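Local atomic coordinates of E1 (PDB entry 3VX6), a protein that acts as an E1-like enzyme that activates the ubiquitin-like proteins ATG12 and ATG8 for the conjugation reactions of autophagy. Residues 109-120 against 217-225; 170-181 against 192-202. One frame throughout, in Å; residues are numbered along the deposited sequence.

Interaction 1 of 2, residues 109-120 against 217-225; sequences LQRGLENDLNEI and NILTVWSKL
Val-221 places CG1 anti to its backbone N (chi1 176°) and CG2 beside that N, and the two methyls fork toward 109-120: CG1 faces the Leu-113 CB, CG2 the Ile-120 CG2, at 3.6 Å. This is helix-helix packing in the N-terminal domain of Atg7, extended by a 3-10 turn: the axes of 109-114 and 217-225 approach to 8.5 Å and cross at -52°, and residues 117-120 then fold back onto helix 215-225. At Gly-112 a side chain would point at that helix, into the Val-221 CG2 and the Ile-120 CG2. From the 3-10 turn, Leu-117 spreads its two methyls: CD2 passes alongside Val-221, while CD1 lies 3.6 Å from the Ile-218 CG2, the two side chains nearly perpendicular. The Ile-120 CG1 and CD1 lie along the Asn-217 CB, and CD1 also turns to the Ile-218 CG1. Toward the C-terminal end of helix 215-225, the Leu-225 CD2 reaches the Leu-113 CB at 3.6 Å, and at the more exposed margin the Leu-109 CD1 lies 4.0 Å from the Thr-220 CG2 and 4.2 Å from the Lys-224 CD.

The polar tie is at the other end. The Asn-217 amide is doubly engaged beyond the contact, its OD1 accepting from the Phe-145 N and its ND2 also donating to the Pro-143 O. That ND2 gives its bond across the contact to the Ile-120 O at 2.7 Å, bent to 142° at the hydrogen; the oxygen lies in the amide plane, whereas the nitrogen stands well above the carbonyl plane.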
loop_
_atom_site.group_PDB
_atom_site.type_symbol
_atom_site.label_atom_id
_atom_site.label_comp_id
_atom_site.label_asym_id
_atom_site.label_seq_id
_atom_site.Cartn_x
_atom_site.Cartn_y
_atom_site.Cartn_z
ATOM N N LEU A 109 0.639 3.363 -10.920
ATOM C CA LEU A 109 1.344 4.486 -11.523
ATOM C C LEU A 109 0.361 5.347 -12.316
ATOM O O LEU A 109 0.242 6.555 -12.095
ATOM C CB LEU A 109 2.424 3.961 -12.458
ATOM C CG LEU A 109 3.007 4.948 -13.463
ATOM C CD1 LEU A 109 3.617 6.122 -12.738
ATOM C CD2 LEU A 109 4.052 4.238 -14.302
ATOM N N GLN A 110 -0.336 4.706 -13.248
ATOM C CA GLN A 110 -1.327 5.368 -14.080
ATOM C C GLN A 110 -2.312 6.124 -13.189
ATOM O O GLN A 110 -2.439 7.342 -13.288
ATOM C CB GLN A 110 -2.079 4.329 -14.926
ATOM C CG GLN A 110 -3.071 4.927 -15.919
ATOM C CD GLN A 110 -2.396 5.875 -16.899
ATOM O OE1 GLN A 110 -1.735 5.446 -17.852
ATOM N NE2 GLN A 110 -2.537 7.173 -16.657
ATOM N N ARG A 111 -2.991 5.399 -12.305
ATOM C CA ARG A 111 -3.975 6.000 -11.411
ATOM C C ARG A 111 -3.469 7.200 -10.625
ATOM O O ARG A 111 -4.200 8.157 -10.431
ATOM C CB ARG A 111 -4.543 4.942 -10.458
ATOM C CG ARG A 111 -5.367 3.919 -11.200
ATOM C CD ARG A 111 -6.118 2.941 -10.321
ATOM N NE ARG A 111 -7.125 2.254 -11.131
ATOM C CZ ARG A 111 -8.254 2.822 -11.562
ATOM N NH1 ARG A 111 -8.529 4.084 -11.248
ATOM N NH2 ARG A 111 -9.097 2.143 -12.331
ATOM N N GLY A 112 -2.217 7.162 -10.192
ATOM C CA GLY A 112 -1.681 8.273 -9.429
ATOM C C GLY A 112 -1.447 9.538 -10.235
ATOM O O GLY A 112 -1.665 10.652 -9.746
ATOM N N LEU A 113 -0.992 9.377 -11.473
ATOM C CA LEU A 113 -0.729 10.534 -12.309
ATOM C C LEU A 113 -1.940 11.007 -13.105
ATOM O O LEU A 113 -1.859 11.987 -13.845
ATOM C CB LEU A 113 0.480 10.271 -13.225
ATOM C CG LEU A 113 0.535 9.028 -14.109
ATOM C CD1 LEU A 113 -0.377 9.228 -15.311
ATOM C CD2 LEU A 113 1.968 8.783 -14.569
ATOM N N GLU A 114 -3.072 10.334 -12.952
ATOM C CA GLU A 114 -4.258 10.778 -13.664
ATOM C C GLU A 114 -5.440 11.053 -12.740
ATOM O O GLU A 114 -6.409 11.682 -13.158
ATOM C CB GLU A 114 -4.673 9.768 -14.750
ATOM C CG GLU A 114 -5.028 8.369 -14.246
ATOM C CD GLU A 114 -5.648 7.468 -15.325
ATOM O OE1 GLU A 114 -5.195 7.517 -16.494
ATOM O OE2 GLU A 114 -6.580 6.697 -14.995
ATOM N N ASN A 115 -5.361 10.614 -11.485
ATOM C CA ASN A 115 -6.478 10.818 -10.566
ATOM C C ASN A 115 -6.114 11.439 -9.227
ATOM O O ASN A 115 -6.308 12.633 -9.004
ATOM C CB ASN A 115 -7.204 9.490 -10.312
ATOM C CG ASN A 115 -7.529 8.742 -11.598
ATOM O OD1 ASN A 115 -8.023 9.326 -12.564
ATOM N ND2 ASN A 115 -7.264 7.436 -11.610
ATOM N N ASP A 116 -5.602 10.612 -8.327
ATOM C CA ASP A 116 -5.237 11.059 -6.991
ATOM C C ASP A 116 -4.109 10.151 -6.532
ATOM O O ASP A 116 -4.051 8.984 -6.930
ATOM C CB ASP A 116 -6.455 10.919 -6.064
ATOM C CG ASP A 116 -6.237 11.533 -4.685
ATOM O OD1 ASP A 116 -5.352 11.061 -3.937
ATOM O OD2 ASP A 116 -6.966 12.489 -4.342
ATOM N N LEU A 117 -3.201 10.680 -5.715
ATOM C CA LEU A 117 -2.101 9.867 -5.219
ATOM C C LEU A 117 -2.612 8.776 -4.282
ATOM O O LEU A 117 -2.005 7.717 -4.163
ATOM C CB LEU A 117 -1.067 10.719 -4.481
ATOM C CG LEU A 117 -0.373 11.805 -5.287
ATOM C CD1 LEU A 117 0.775 12.323 -4.471
ATOM C CD2 LEU A 117 0.106 11.257 -6.621
ATOM N N ASN A 118 -3.724 9.026 -3.607
ATOM C CA ASN A 118 -4.249 8.010 -2.714
ATOM C C ASN A 118 -4.414 6.707 -3.464
ATOM O O ASN A 118 -4.295 5.638 -2.885
ATOM C CB ASN A 118 -5.605 8.424 -2.151
ATOM C CG ASN A 118 -5.484 9.400 -0.999
ATOM O OD1 ASN A 118 -5.172 9.014 0.139
ATOM N ND2 ASN A 118 -5.719 10.676 -1.283
ATOM N N GLU A 119 -4.677 6.795 -4.760
ATOM C CA GLU A 119 -4.886 5.595 -5.552
ATOM C C GLU A 119 -3.661 4.753 -5.818
ATOM O O GLU A 119 -3.785 3.609 -6.255
ATOM C CB GLU A 119 -5.533 5.943 -6.886
ATOM C CG GLU A 119 -6.908 6.530 -6.754
ATOM C CD GLU A 119 -7.598 6.661 -8.090
ATOM O OE1 GLU A 119 -8.505 7.508 -8.191
ATOM O OE2 GLU A 119 -7.245 5.911 -9.036
ATOM N N ILE A 120 -2.480 5.301 -5.571
ATOM C CA ILE A 120 -1.256 4.548 -5.818
ATOM C C ILE A 120 -1.010 3.514 -4.730
ATOM O O ILE A 120 -0.138 2.652 -4.865
ATOM C CB ILE A 120 -0.043 5.466 -5.884
ATOM C CG1 ILE A 120 0.200 6.078 -4.505
ATOM C CG2 ILE A 120 -0.265 6.522 -6.950
ATOM C CD1 ILE A 120 1.265 7.106 -4.471
ATOM N N ASN A 217 5.762 5.118 -4.681
ATOM C CA ASN A 217 4.607 5.338 -5.528
ATOM C C ASN A 217 4.410 6.861 -5.621
ATOM O O ASN A 217 4.488 7.445 -6.703
ATOM C CB ASN A 217 3.383 4.677 -4.884
ATOM C CG ASN A 217 3.578 3.189 -4.657
ATOM O OD1 ASN A 217 4.709 2.690 -4.667
ATOM N ND2 ASN A 217 2.483 2.473 -4.451
ATOM N N ILE A 218 4.185 7.502 -4.476
ATOM C CA ILE A 218 3.979 8.946 -4.450
ATOM C C ILE A 218 5.070 9.642 -5.258
ATOM O O ILE A 218 4.783 10.380 -6.209
ATOM C CB ILE A 218 3.981 9.486 -3.000
ATOM C CG1 ILE A 218 2.870 8.792 -2.190
ATOM C CG2 ILE A 218 3.824 11.005 -3.014
ATOM C CD1 ILE A 218 2.910 9.050 -0.694
ATOM N N LEU A 219 6.320 9.376 -4.898
ATOM C CA LEU A 219 7.440 9.972 -5.607
ATOM C C LEU A 219 7.375 9.730 -7.101
ATOM O O LEU A 219 7.418 10.657 -7.891
ATOM C CB LEU A 219 8.750 9.425 -5.066
ATOM C CG LEU A 219 8.978 9.892 -3.639
ATOM C CD1 LEU A 219 10.093 9.098 -2.997
ATOM C CD2 LEU A 219 9.292 11.377 -3.667
ATOM N N THR A 220 7.268 8.475 -7.492
ATOM C CA THR A 220 7.223 8.150 -8.901
ATOM C C THR A 220 6.096 8.895 -9.629
ATOM O O THR A 220 6.288 9.441 -10.718
ATOM C CB THR A 220 7.063 6.630 -9.080
ATOM O OG1 THR A 220 8.208 5.972 -8.530
ATOM C CG2 THR A 220 6.930 6.268 -10.546
ATOM N N VAL A 221 4.918 8.934 -9.032
ATOM C CA VAL A 221 3.828 9.607 -9.706
ATOM C C VAL A 221 4.003 11.117 -9.717
ATOM O O VAL A 221 3.965 11.764 -10.759
ATOM C CB VAL A 221 2.497 9.263 -9.068
ATOM C CG1 VAL A 221 1.405 10.058 -9.740
ATOM C CG2 VAL A 221 2.249 7.765 -9.185
ATOM N N TRP A 222 4.184 11.680 -8.543
ATOM C CA TRP A 222 4.364 13.102 -8.434
ATOM C C TRP A 222 5.484 13.578 -9.384
ATOM O O TRP A 222 5.395 14.660 -9.967
ATOM C CB TRP A 222 4.697 13.416 -6.987
ATOM C CG TRP A 222 4.550 14.821 -6.613
ATOM C CD1 TRP A 222 4.072 15.848 -7.387
ATOM C CD2 TRP A 222 4.902 15.388 -5.358
ATOM N NE1 TRP A 222 4.114 17.024 -6.677
ATOM C CE2 TRP A 222 4.619 16.768 -5.426
ATOM C CE3 TRP A 222 5.430 14.862 -4.175
ATOM C CZ2 TRP A 222 4.854 17.627 -4.360
ATOM C CZ3 TRP A 222 5.662 15.714 -3.117
ATOM C CH2 TRP A 222 5.374 17.083 -3.214
ATOM N N SER A 223 6.519 12.747 -9.537
ATOM C CA SER A 223 7.667 13.028 -10.399
ATOM C C SER A 223 7.293 13.304 -11.839
ATOM O O SER A 223 7.685 14.313 -12.413
ATOM C CB SER A 223 8.644 11.848 -10.407
ATOM O OG SER A 223 9.409 11.782 -9.225
ATOM N N LYS A 224 6.566 12.374 -12.433
ATOM C CA LYS A 224 6.166 12.504 -13.815
ATOM C C LYS A 224 5.129 13.607 -14.033
ATOM O O LYS A 224 5.102 14.234 -15.092
ATOM C CB LYS A 224 5.646 11.147 -14.318
ATOM C CG LYS A 224 6.750 10.097 -14.440
ATOM C CD LYS A 224 6.210 8.706 -14.728
ATOM C CE LYS A 224 7.309 7.641 -14.638
ATOM N NZ LYS A 224 8.178 7.554 -15.854
ATOM N N LEU A 225 4.292 13.843 -13.026
ATOM C CA LEU A 225 3.239 14.855 -13.089
ATOM C C LEU A 225 3.846 16.224 -12.944
ATOM O O LEU A 225 3.594 17.125 -13.726
ATOM C CB LEU A 225 2.232 14.671 -11.951
ATOM C CG LEU A 225 1.165 13.612 -12.132
ATOM C CD1 LEU A 225 0.172 13.700 -10.991
ATOM C CD2 LEU A 225 0.477 13.839 -13.461
#

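Interaction 2 of 2, residues 170-181 against 192-202; sequences FIKQNVIIACVI and NLKVCEKVVFK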
loop_
_atom_site.group_PDB
_atom_site.type_symbol
_atom_site.label_atom_id
_atom_site.label_comp_id
_atom_site.label_asym_id
_atom_site.label_seq_id
_atom_site.Cartn_x
_atom_site.Cartn_y
_atom_site.Cartn_z
ATOM N N PHE A 170 -5.653 17.392 8.176
ATOM C CA PHE A 170 -5.418 16.197 7.365
ATOM C C PHE A 170 -6.000 14.973 8.067
ATOM O O PHE A 170 -6.608 14.107 7.433
ATOM C CB PHE A 170 -3.912 15.987 7.135
ATOM C CG PHE A 170 -3.590 14.863 6.185
ATOM C CD1 PHE A 170 -2.405 14.145 6.314
ATOM C CD2 PHE A 170 -4.470 14.518 5.168
ATOM C CE1 PHE A 170 -2.102 13.101 5.450
ATOM C CE2 PHE A 170 -4.175 13.477 4.301
ATOM C CZ PHE A 170 -2.988 12.767 4.443
ATOM N N ILE A 171 -5.807 14.907 9.379
ATOM C CA ILE A 171 -6.308 13.797 10.175
ATOM C C ILE A 171 -7.833 13.813 10.218
ATOM O O ILE A 171 -8.474 12.765 10.331
ATOM C CB ILE A 171 -5.748 13.867 11.599
ATOM C CG1 ILE A 171 -4.218 13.839 11.536
ATOM C CG2 ILE A 171 -6.296 12.725 12.436
ATOM C CD1 ILE A 171 -3.549 13.700 12.877
ATOM N N LYS A 172 -8.407 15.008 10.111
ATOM C CA LYS A 172 -9.856 15.162 10.124
ATOM C C LYS A 172 -10.412 14.542 8.849
ATOM O O LYS A 172 -11.607 14.239 8.764
ATOM C CB LYS A 172 -10.233 16.645 10.195
ATOM N N GLN A 173 -9.530 14.357 7.865
ATOM C CA GLN A 173 -9.906 13.789 6.579
ATOM C C GLN A 173 -9.780 12.281 6.509
ATOM O O GLN A 173 -8.962 11.670 7.186
ATOM C CB GLN A 173 -9.080 14.418 5.465
ATOM C CG GLN A 173 -9.751 15.596 4.814
ATOM C CD GLN A 173 -8.797 16.382 3.942
ATOM O OE1 GLN A 173 -8.050 15.807 3.140
ATOM N NE2 GLN A 173 -8.819 17.708 4.083
ATOM N N ASN A 174 -10.609 11.694 5.661
ATOM C CA ASN A 174 -10.646 10.261 5.473
ATOM C C ASN A 174 -9.555 9.784 4.497
ATOM O O ASN A 174 -9.460 8.593 4.203
ATOM C CB ASN A 174 -12.034 9.869 4.947
ATOM C CG ASN A 174 -12.431 8.457 5.332
ATOM O OD1 ASN A 174 -13.330 7.869 4.732
ATOM N ND2 ASN A 174 -11.769 7.908 6.347
ATOM N N VAL A 175 -8.727 10.700 4.000
ATOM C CA VAL A 175 -7.677 10.318 3.055
ATOM C C VAL A 175 -6.374 10.022 3.751
ATOM O O VAL A 175 -6.105 10.556 4.825
ATOM C CB VAL A 175 -7.418 11.408 2.002
ATOM C CG1 VAL A 175 -8.680 11.644 1.194
ATOM C CG2 VAL A 175 -6.964 12.681 2.675
ATOM N N ILE A 176 -5.566 9.161 3.134
ATOM C CA ILE A 176 -4.278 8.790 3.701
ATOM C C ILE A 176 -3.155 9.564 3.002
ATOM O O ILE A 176 -2.030 9.645 3.495
ATOM C CB ILE A 176 -4.091 7.219 3.676
ATOM C CG1 ILE A 176 -2.634 6.836 3.466
ATOM C CG2 ILE A 176 -4.949 6.600 2.599
ATOM C CD1 ILE A 176 -2.280 6.687 2.033
ATOM N N ILE A 177 -3.488 10.159 1.865
ATOM C CA ILE A 177 -2.550 10.974 1.103
ATOM C C ILE A 177 -3.274 12.234 0.612
ATOM O O ILE A 177 -4.395 12.172 0.099
ATOM C CB ILE A 177 -1.993 10.246 -0.136
ATOM C CG1 ILE A 177 -1.101 9.077 0.270
ATOM C CG2 ILE A 177 -1.157 11.223 -0.966
ATOM C CD1 ILE A 177 -0.521 8.329 -0.923
ATOM N N ALA A 178 -2.640 13.381 0.791
ATOM C CA ALA A 178 -3.214 14.641 0.349
ATOM C C ALA A 178 -2.050 15.549 -0.018
ATOM O O ALA A 178 -0.892 15.126 -0.003
ATOM C CB ALA A 178 -4.054 15.268 1.466
ATOM N N CYS A 179 -2.349 16.785 -0.374
ATOM C CA CYS A 179 -1.287 17.710 -0.696
ATOM C C CYS A 179 -1.648 19.033 -0.066
ATOM O O CYS A 179 -2.731 19.189 0.496
ATOM C CB CYS A 179 -1.103 17.850 -2.212
ATOM S SG CYS A 179 -2.394 18.744 -3.099
ATOM N N VAL A 180 -0.725 19.982 -0.127
ATOM C CA VAL A 180 -0.975 21.285 0.452
ATOM C C VAL A 180 -0.805 22.329 -0.639
ATOM O O VAL A 180 0.163 22.298 -1.395
ATOM C CB VAL A 180 -0.013 21.558 1.610
ATOM C CG1 VAL A 180 -0.498 22.751 2.402
ATOM C CG2 VAL A 180 0.085 20.334 2.505
ATOM N N ILE A 181 -1.780 23.226 -0.743
ATOM C CA ILE A 181 -1.755 24.289 -1.740
ATOM C C ILE A 181 -2.107 25.591 -1.044
ATOM O O ILE A 181 -3.254 25.818 -0.654
ATOM C CB ILE A 181 -2.770 24.039 -2.861
ATOM C CG1 ILE A 181 -2.494 22.689 -3.520
ATOM C CG2 ILE A 181 -2.694 25.168 -3.883
ATOM C CD1 ILE A 181 -3.261 22.478 -4.790
ATOM N N ASN A 192 -3.321 19.806 -8.783
ATOM C CA ASN A 192 -2.967 20.246 -7.444
ATOM C C ASN A 192 -1.535 19.852 -7.188
ATOM O O ASN A 192 -0.770 20.612 -6.596
ATOM C CB ASN A 192 -3.848 19.586 -6.397
ATOM C CG ASN A 192 -5.144 20.308 -6.214
ATOM O OD1 ASN A 192 -5.380 21.336 -6.852
ATOM N ND2 ASN A 192 -5.997 19.787 -5.339
ATOM N N LEU A 193 -1.173 18.661 -7.649
ATOM C CA LEU A 193 0.187 18.172 -7.455
ATOM C C LEU A 193 1.182 18.994 -8.246
ATOM O O LEU A 193 2.326 19.133 -7.831
ATOM C CB LEU A 193 0.289 16.691 -7.829
ATOM C CG LEU A 193 -0.408 15.800 -6.798
ATOM C CD1 LEU A 193 -0.638 14.411 -7.368
ATOM C CD2 LEU A 193 0.423 15.754 -5.530
ATOM N N LYS A 194 0.747 19.552 -9.369
ATOM C CA LYS A 194 1.627 20.380 -10.183
ATOM C C LYS A 194 1.946 21.709 -9.512
ATOM O O LYS A 194 2.978 22.315 -9.812
ATOM C CB LYS A 194 1.002 20.649 -11.547
ATOM C CG LYS A 194 0.984 19.429 -12.440
ATOM C CD LYS A 194 0.322 19.709 -13.766
ATOM C CE LYS A 194 0.385 18.477 -14.661
ATOM N NZ LYS A 194 -0.381 18.663 -15.932
ATOM N N VAL A 195 1.078 22.149 -8.596
ATOM C CA VAL A 195 1.265 23.423 -7.903
ATOM C C VAL A 195 1.358 23.332 -6.380
ATOM O O VAL A 195 1.661 24.321 -5.718
ATOM C CB VAL A 195 0.121 24.424 -8.240
ATOM C CG1 VAL A 195 -0.125 24.448 -9.742
ATOM C CG2 VAL A 195 -1.153 24.043 -7.497
ATOM N N CYS A 196 1.094 22.162 -5.814
ATOM C CA CYS A 196 1.148 22.026 -4.361
ATOM C C CYS A 196 2.573 22.183 -3.835
ATOM O O CYS A 196 3.540 21.917 -4.552
ATOM C CB CYS A 196 0.605 20.670 -3.929
ATOM S SG CYS A 196 1.690 19.300 -4.352
ATOM N N GLU A 197 2.689 22.614 -2.581
ATOM C CA GLU A 197 3.986 22.812 -1.946
ATOM C C GLU A 197 4.495 21.468 -1.501
ATOM O O GLU A 197 5.706 21.246 -1.410
ATOM C CB GLU A 197 3.881 23.697 -0.698
ATOM C CG GLU A 197 3.450 25.113 -0.943
ATOM C CD GLU A 197 1.952 25.269 -0.953
ATOM O OE1 GLU A 197 1.325 25.006 0.102
ATOM O OE2 GLU A 197 1.411 25.656 -2.019
ATOM N N LYS A 198 3.551 20.579 -1.206
ATOM C CA LYS A 198 3.895 19.257 -0.742
ATOM C C LYS A 198 2.738 18.295 -0.696
ATOM O O LYS A 198 1.592 18.659 -0.935
ATOM C CB LYS A 198 4.530 19.350 0.642
ATOM C CG LYS A 198 3.764 20.172 1.640
ATOM C CD LYS A 198 4.698 20.586 2.759
ATOM C CE LYS A 198 3.975 21.358 3.851
ATOM N NZ LYS A 198 4.948 21.940 4.818
ATOM N N VAL A 199 3.081 17.051 -0.391
ATOM C CA VAL A 199 2.149 15.949 -0.281
ATOM C C VAL A 199 2.164 15.440 1.148
ATOM O O VAL A 199 3.226 15.238 1.722
ATOM C CB VAL A 199 2.565 14.806 -1.214
ATOM C CG1 VAL A 199 1.777 13.526 -0.885
ATOM C CG2 VAL A 199 2.345 15.235 -2.653
ATOM N N VAL A 200 0.984 15.241 1.724
ATOM C CA VAL A 200 0.884 14.738 3.089
ATOM C C VAL A 200 0.421 13.287 3.015
ATOM O O VAL A 200 -0.553 12.959 2.336
ATOM C CB VAL A 200 -0.078 15.606 3.941
ATOM C CG1 VAL A 200 0.473 17.004 4.039
ATOM C CG2 VAL A 200 -1.449 15.659 3.316
ATOM N N PHE A 201 1.142 12.419 3.710
ATOM C CA PHE A 201 0.872 10.993 3.684
ATOM C C PHE A 201 0.761 10.383 5.080
ATOM O O PHE A 201 1.635 10.577 5.926
ATOM C CB PHE A 201 2.004 10.326 2.887
ATOM C CG PHE A 201 2.014 8.822 2.934
ATOM C CD1 PHE A 201 3.220 8.139 3.091
ATOM C CD2 PHE A 201 0.851 8.086 2.780
ATOM C CE1 PHE A 201 3.262 6.762 3.094
ATOM C CE2 PHE A 201 0.886 6.699 2.783
ATOM C CZ PHE A 201 2.086 6.039 2.939
ATOM N N LYS A 202 -0.338 9.675 5.330
ATOM C CA LYS A 202 -0.509 8.996 6.604
ATOM C C LYS A 202 0.291 7.723 6.382
ATOM O O LYS A 202 -0.201 6.719 5.868
ATOM C CB LYS A 202 -1.984 8.711 6.872
ATOM C CG LYS A 202 -2.696 9.931 7.446
ATOM C CD LYS A 202 -4.151 10.069 6.998
ATOM C CE LYS A 202 -4.773 11.297 7.644
ATOM N NZ LYS A 202 -6.211 11.467 7.320
#
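An antiparallel strand pair within the six-stranded mixed sheet forms this contact, with strand 198-202 between 177-181 and 231-236 and helix 165-171 packed over one end. Ala-178 and Val-200 form a hydrogen-bonded pair, exchanging two N-H...O bonds, while Ile-177 with Phe-201 and Cys-179 with Val-199 are non-hydrogen-bonded pairs. On the face bearing Ala-178 and Val-200, Phe-170 holds CG anti to its N (chi1 -174°), laying the ring between two partners: the Val-200 CG2 makes a CH-pi contact 3.3 Å from the ring centroid, and the Lys-202 CE lies over the opposite face at 3.7 Å. The Lys-202 NZ, 4.2 Å from that centroid, adds a cation-pi contact and hydrogen-bonds to the Phe-170 O and Val-175 O, tying Phe-170 to Val-175 in the loop before strand 177-181. A methionine in its place would probably still cover the ring but leave those two carbonyls without their shared donor, freeing the loop to shift. On the other face, the Ile-176 CD1 meets the edge of the Phe-201 ring, 3.3 Å from CE2. At Glu-197, just before 198-202, the backbone N donates to the Val-180 O at 2.8 Å, with a C=O...N angle of 165°.

Both contacts are largely buried, and their centres lie 13 Å apart. Interaction 1 joins the end of helix 97-114 and the turn after it to helix 215-225 through methyl groups, with one hydrogen bond across it; interaction 2 buries more surface (910 against 561 Å²) and relies on repeated backbone bonds plus a lysine held over a ring. Helix 215-225 follows strand 198-202 in the chain and covers the sheet face that carries Val-199 and Phe-201, so the two contacts share a hydrophobic boundary: the Trp-222 CZ3 packs 3.4 Å from the Val-199 CG2. Polar links cross the same boundary, the Trp-222 NE1 to the Leu-193 O and the Asn-118 ND2 to the Ile-177 O. The more exposed residues differ too: Lys-224 borders interaction 1, Glu-197 interaction 2.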